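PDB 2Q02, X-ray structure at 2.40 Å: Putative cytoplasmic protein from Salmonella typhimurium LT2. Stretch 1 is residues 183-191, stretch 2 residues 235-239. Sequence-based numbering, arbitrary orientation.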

ATOM      1  N   GLU A 183     -21.895  -0.779   4.025  1.00 71.43           N
ATOM      2  CA  GLU A 183     -21.834  -1.883   3.056  1.00 70.56           C
ATOM      3  C   GLU A 183     -20.846  -3.002   3.479  1.00 68.75           C
ATOM      4  O   GLU A 183     -21.173  -4.185   3.378  1.00 69.52           O
ATOM      5  CB  GLU A 183     -21.489  -1.346   1.652  1.00 70.08           C
ATOM      6  N   PHE A 184     -19.686  -2.615   4.017  1.00 66.03           N
ATOM      7  CA  PHE A 184     -18.451  -3.424   3.950  1.00 62.87           C
ATOM      8  C   PHE A 184     -18.611  -4.952   4.012  1.00 61.59           C
ATOM      9  O   PHE A 184     -18.248  -5.668   3.073  1.00 60.18           O
ATOM     10  CB  PHE A 184     -17.430  -2.978   5.010  1.00 61.09           C
ATOM     11  CG  PHE A 184     -16.020  -3.455   4.723  1.00 60.95           C
ATOM     12  CD1 PHE A 184     -15.184  -2.731   3.867  1.00 59.01           C
ATOM     13  CD2 PHE A 184     -15.539  -4.644   5.278  1.00 56.75           C
ATOM     14  CE1 PHE A 184     -13.883  -3.172   3.593  1.00 59.86           C
ATOM     15  CE2 PHE A 184     -14.243  -5.099   4.998  1.00 55.70           C
ATOM     16  CZ  PHE A 184     -13.413  -4.359   4.164  1.00 55.79           C
ATOM     17  N   ALA A 185     -19.127  -5.456   5.122  1.00 59.90           N
ATOM     18  CA  ALA A 185     -19.112  -6.894   5.348  1.00 58.58           C
ATOM     19  C   ALA A 185     -19.906  -7.652   4.276  1.00 55.86           C
ATOM     20  O   ALA A 185     -19.528  -8.756   3.870  1.00 54.53           O
ATOM     21  CB  ALA A 185     -19.635  -7.207   6.740  1.00 58.99           C
ATOM     22  N   SER A 186     -20.996  -7.048   3.812  1.00 53.87           N
ATOM     23  CA  SER A 186     -21.893  -7.721   2.856  1.00 53.51           C
ATOM     24  C   SER A 186     -21.479  -7.527   1.394  1.00 51.83           C
ATOM     25  O   SER A 186     -21.766  -8.371   0.553  1.00 50.50           O
ATOM     26  CB  SER A 186     -23.343  -7.254   3.061  1.00 53.69           C
ATOM     27  OG  SER A 186     -23.439  -5.838   3.158  1.00 52.64           O
ATOM     28  N   ARG A 187     -20.792  -6.423   1.104  1.00 51.46           N
ATOM     29  CA  ARG A 187     -20.574  -5.990  -0.269  1.00 51.45           C
ATOM     30  C   ARG A 187     -19.152  -6.148  -0.768  1.00 50.17           C
ATOM     31  O   ARG A 187     -18.929  -6.137  -1.977  1.00 51.78           O
ATOM     32  CB  ARG A 187     -21.003  -4.533  -0.430  1.00 52.16           C
ATOM     33  CG  ARG A 187     -22.408  -4.234   0.107  1.00 53.46           C
ATOM     34  CD  ARG A 187     -23.147  -3.274  -0.803  1.00 63.55           C
ATOM     35  NE  ARG A 187     -23.554  -3.968  -2.031  1.00 67.97           N
ATOM     36  CZ  ARG A 187     -23.583  -3.432  -3.255  1.00 72.79           C
ATOM     37  NH1 ARG A 187     -23.228  -2.162  -3.472  1.00 68.70           N
ATOM     38  NH2 ARG A 187     -23.967  -4.184  -4.285  1.00 72.92           N
ATOM     39  N   ILE A 188     -18.191  -6.291   0.139  1.00 47.78           N
ATOM     40  CA  ILE A 188     -16.786  -6.432  -0.261  1.00 46.94           C
ATOM     41  C   ILE A 188     -16.452  -7.849  -0.693  1.00 45.87           C
ATOM     42  O   ILE A 188     -16.896  -8.824  -0.085  1.00 43.70           O
ATOM     43  CB  ILE A 188     -15.790  -5.989   0.857  1.00 47.88           C
ATOM     44  CG1 ILE A 188     -14.428  -5.634   0.243  1.00 47.81           C
ATOM     45  CG2 ILE A 188     -15.648  -7.061   1.955  1.00 48.14           C
ATOM     46  CD1 ILE A 188     -14.404  -4.264  -0.411  1.00 48.92           C
ATOM     47  N   ASP A 189     -15.653  -7.946  -1.747  1.00 46.53           N
ATOM     48  CA  ASP A 189     -15.128  -9.227  -2.187  1.00 48.21           C
ATOM     49  C   ASP A 189     -13.682  -9.410  -1.699  1.00 47.54           C
ATOM     50  O   ASP A 189     -12.757  -8.748  -2.188  1.00 44.93           O
ATOM     51  CB  ASP A 189     -15.205  -9.326  -3.706  1.00 48.70           C
ATOM     52  CG  ASP A 189     -15.343 -10.733  -4.175  1.00 51.95           C
ATOM     53  OD1 ASP A 189     -14.932 -11.649  -3.416  1.00 53.74           O
ATOM     54  OD2 ASP A 189     -15.877 -10.916  -5.300  1.00 57.62           O
ATOM     55  N   ILE A 190     -13.514 -10.295  -0.718  1.00 48.46           N
ATOM     56  CA  ILE A 190     -12.224 -10.522  -0.053  1.00 49.20           C
ATOM     57  C   ILE A 190     -11.178 -11.057  -1.006  1.00 49.60           C
ATOM     58  O   ILE A 190      -9.991 -10.712  -0.911  1.00 51.77           O
ATOM     59  CB  ILE A 190     -12.379 -11.518   1.106  1.00 49.78           C
ATOM     60  CG1 ILE A 190     -13.028 -10.819   2.304  1.00 51.15           C
ATOM     61  CG2 ILE A 190     -11.040 -12.190   1.494  1.00 50.63           C
ATOM     62  CD1 ILE A 190     -12.211  -9.645   2.919  1.00 53.37           C
ATOM     63  N   SER A 191     -11.628 -11.893  -1.926  1.00 49.18           N
ATOM     64  CA  SER A 191     -10.751 -12.492  -2.908  1.00 49.25           C
ATOM     65  C   SER A 191     -10.169 -11.460  -3.881  1.00 48.03           C
ATOM     66  O   SER A 191      -9.135 -11.718  -4.492  1.00 48.89           O
ATOM     67  CB  SER A 191     -11.511 -13.584  -3.684  1.00 50.41           C
ATOM     68  OG  SER A 191     -12.301 -13.010  -4.722  1.00 56.98           O
ATOM     69  N   ASN A 235     -11.505 -13.464   9.457  1.00 44.02           N
ATOM     70  CA  ASN A 235     -12.747 -14.204   9.623  1.00 44.76           C
ATOM     71  C   ASN A 235     -13.488 -14.369   8.296  1.00 46.00           C
ATOM     72  O   ASN A 235     -14.110 -15.413   8.065  1.00 46.78           O
ATOM     73  CB  ASN A 235     -13.624 -13.553  10.688  1.00 44.43           C
ATOM     74  CG  ASN A 235     -13.063 -13.748  12.095  1.00 46.45           C
ATOM     75  OD1 ASN A 235     -12.639 -14.844  12.466  1.00 46.47           O
ATOM     76  ND2 ASN A 235     -13.049 -12.685  12.875  1.00 51.31           N
HETATM   77  N   MSE A 236     -13.378 -13.366   7.415  1.00 46.51           N
HETATM   78  CA  MSE A 236     -13.992 -13.423   6.082  1.00 46.15           C
HETATM   79  C   MSE A 236     -13.118 -14.138   5.036  1.00 45.91           C
HETATM   80  O   MSE A 236     -13.500 -14.233   3.863  1.00 46.37           O
HETATM   81  CB  MSE A 236     -14.328 -12.028   5.600  1.00 45.19           C
HETATM   82  CG  MSE A 236     -15.378 -11.265   6.414  1.00 44.45           C
HETATM   83 SE   MSE A 236     -15.389  -9.377   5.752  0.75 49.30          SE
HETATM   84  CE  MSE A 236     -15.878  -9.698   3.891  1.00 51.43           C
ATOM     85  N   GLY A 237     -11.954 -14.630   5.465  1.00 45.22           N
ATOM     86  CA  GLY A 237     -11.155 -15.576   4.685  1.00 44.41           C
ATOM     87  C   GLY A 237      -9.935 -15.009   3.980  1.00 43.75           C
ATOM     88  O   GLY A 237      -9.376 -15.664   3.118  1.00 42.22           O
ATOM     89  N   TYR A 238      -9.503 -13.802   4.338  1.00 44.60           N
ATOM     90  CA  TYR A 238      -8.325 -13.202   3.691  1.00 45.78           C
ATOM     91  C   TYR A 238      -7.054 -13.950   4.073  1.00 45.54           C
ATOM     92  O   TYR A 238      -6.746 -14.050   5.260  1.00 45.56           O
ATOM     93  CB  TYR A 238      -8.172 -11.729   4.089  1.00 44.98           C
ATOM     94  CG  TYR A 238      -7.015 -11.001   3.425  1.00 43.52           C
ATOM     95  CD1 TYR A 238      -7.050 -10.683   2.075  1.00 46.01           C
ATOM     96  CD2 TYR A 238      -5.910 -10.588   4.158  1.00 43.96           C
ATOM     97  CE1 TYR A 238      -5.992  -9.972   1.455  1.00 45.07           C
ATOM     98  CE2 TYR A 238      -4.853  -9.877   3.557  1.00 44.80           C
ATOM     99  CZ  TYR A 238      -4.896  -9.578   2.208  1.00 44.80           C
ATOM    100  OH  TYR A 238      -3.853  -8.902   1.611  1.00 41.88           O
ATOM    101  N   ARG A 239      -6.320 -14.431   3.065  1.00 44.90           N
ATOM    102  CA  ARG A 239      -5.019 -15.083   3.244  1.00 44.90           C
ATOM    103  C   ARG A 239      -3.884 -14.306   2.580  1.00 44.71           C
ATOM    104  O   ARG A 239      -2.814 -14.868   2.346  1.00 44.43           O
ATOM    105  CB  ARG A 239      -5.055 -16.495   2.636  1.00 45.93           C
ATOM    106  CG  ARG A 239      -6.020 -17.440   3.313  1.00 48.53           C
ATOM    107  CD  ARG A 239      -5.512 -17.849   4.702  1.00 53.13           C
ATOM    108  NE  ARG A 239      -6.607 -18.339   5.538  1.00 56.68           N
ATOM    109  CZ  ARG A 239      -7.287 -17.614   6.434  1.00 55.84           C
ATOM    110  NH1 ARG A 239      -6.992 -16.338   6.661  1.00 50.98           N
ATOM    111  NH2 ARG A 239      -8.274 -18.187   7.127  1.00 54.23           N
TER

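No hydrogen bond crosses between these two stretches; they are held by apolar packing, and the contact is small, with 293 Å² buried when both sides are summed. Its rule is economical: one long flexible side chain from stretch 2 lies along a surface of stretch 1, and one branched side chain from stretch 1 packs back against stretch 2.

The long side chain is Met236, modelled as selenomethionine. Its CA-to-CB bond points toward stretch 1, and the chain follows with chi1 m (-64°) and chi2 t (170°), an extended reach that carries the selenium out to the ring of Phe184. Then chi3 turns to p (60°), and this last bend brings the methyl CE against both isoleucines. Met236 CE lies 3.3 Å from Ile188 CG2 and 3.4 Å from Ile190 CG1, both tight for carbon-carbon packing, while Met236 SE sits 4.5 Å from Phe184 CE2, oblique to the ring. Met236 CE also comes within 3.8 Å of the carbonyl O of Ala185, so the surface includes backbone as well as side chains. An unbranched, flexible chain suits this place: it can cross the gap and still turn at its tip.

Phe184 and Ile188 are buried and give little area to this contact; they serve mainly as its backing. Phe184 starts sideways, but with chi1 t (-162°) and chi2 at 84° its ring end comes nearer to stretch 2. Ile188 does the reverse. Its CA-to-CB bond points toward stretch 2, yet with chi1 t (-158°) and chi2 p (78°) the CG1-CD1 arm leads away, leaving CG2 to meet the methionine methyl. Ile188 is also the first residue to leave helical angles after the helix, although its N still bonds to Phe184 O at 3.0 Å, which ties these two residues together through the backbone.

Ile190 is the centre of the stretch 1 side. It points toward stretch 2 with chi1 m (-76°) and chi2 m (-63°), and beta-branching lets it meet two neighbours at once: CG1 packs on Met236 CE, while Ile190 CG2 reaches Tyr238, 3.6 Å from its N and 3.9 Å from its CB. The same Ile190 CG2 is 3.9 Å from Gly237 C. This is also where the backbones run closest in register, with the CA atoms of Ile190 and Tyr238 6.0 Å apart.

Gly237 makes the turn that places Met236 and Tyr238 on the same isoleucine. Its positive phi (103°) belongs to a Schellman motif at a helix end, and at these angles a CB would be jammed against the preceding carbonyl O, reason enough for glycine. Tyr238 then leaves sideways with chi1 t (-178°), offering its CB to the isoleucine while the ring extends onward, with Ile190 O near the plane at its edge. Its hydroxyl is hydrogen-bonded elsewhere in the structure.

The outward residues follow the opposite rule: Ser186 and Arg187 both point away, and Ser186 OG satisfies itself locally on Glu183 O at 2.8 Å.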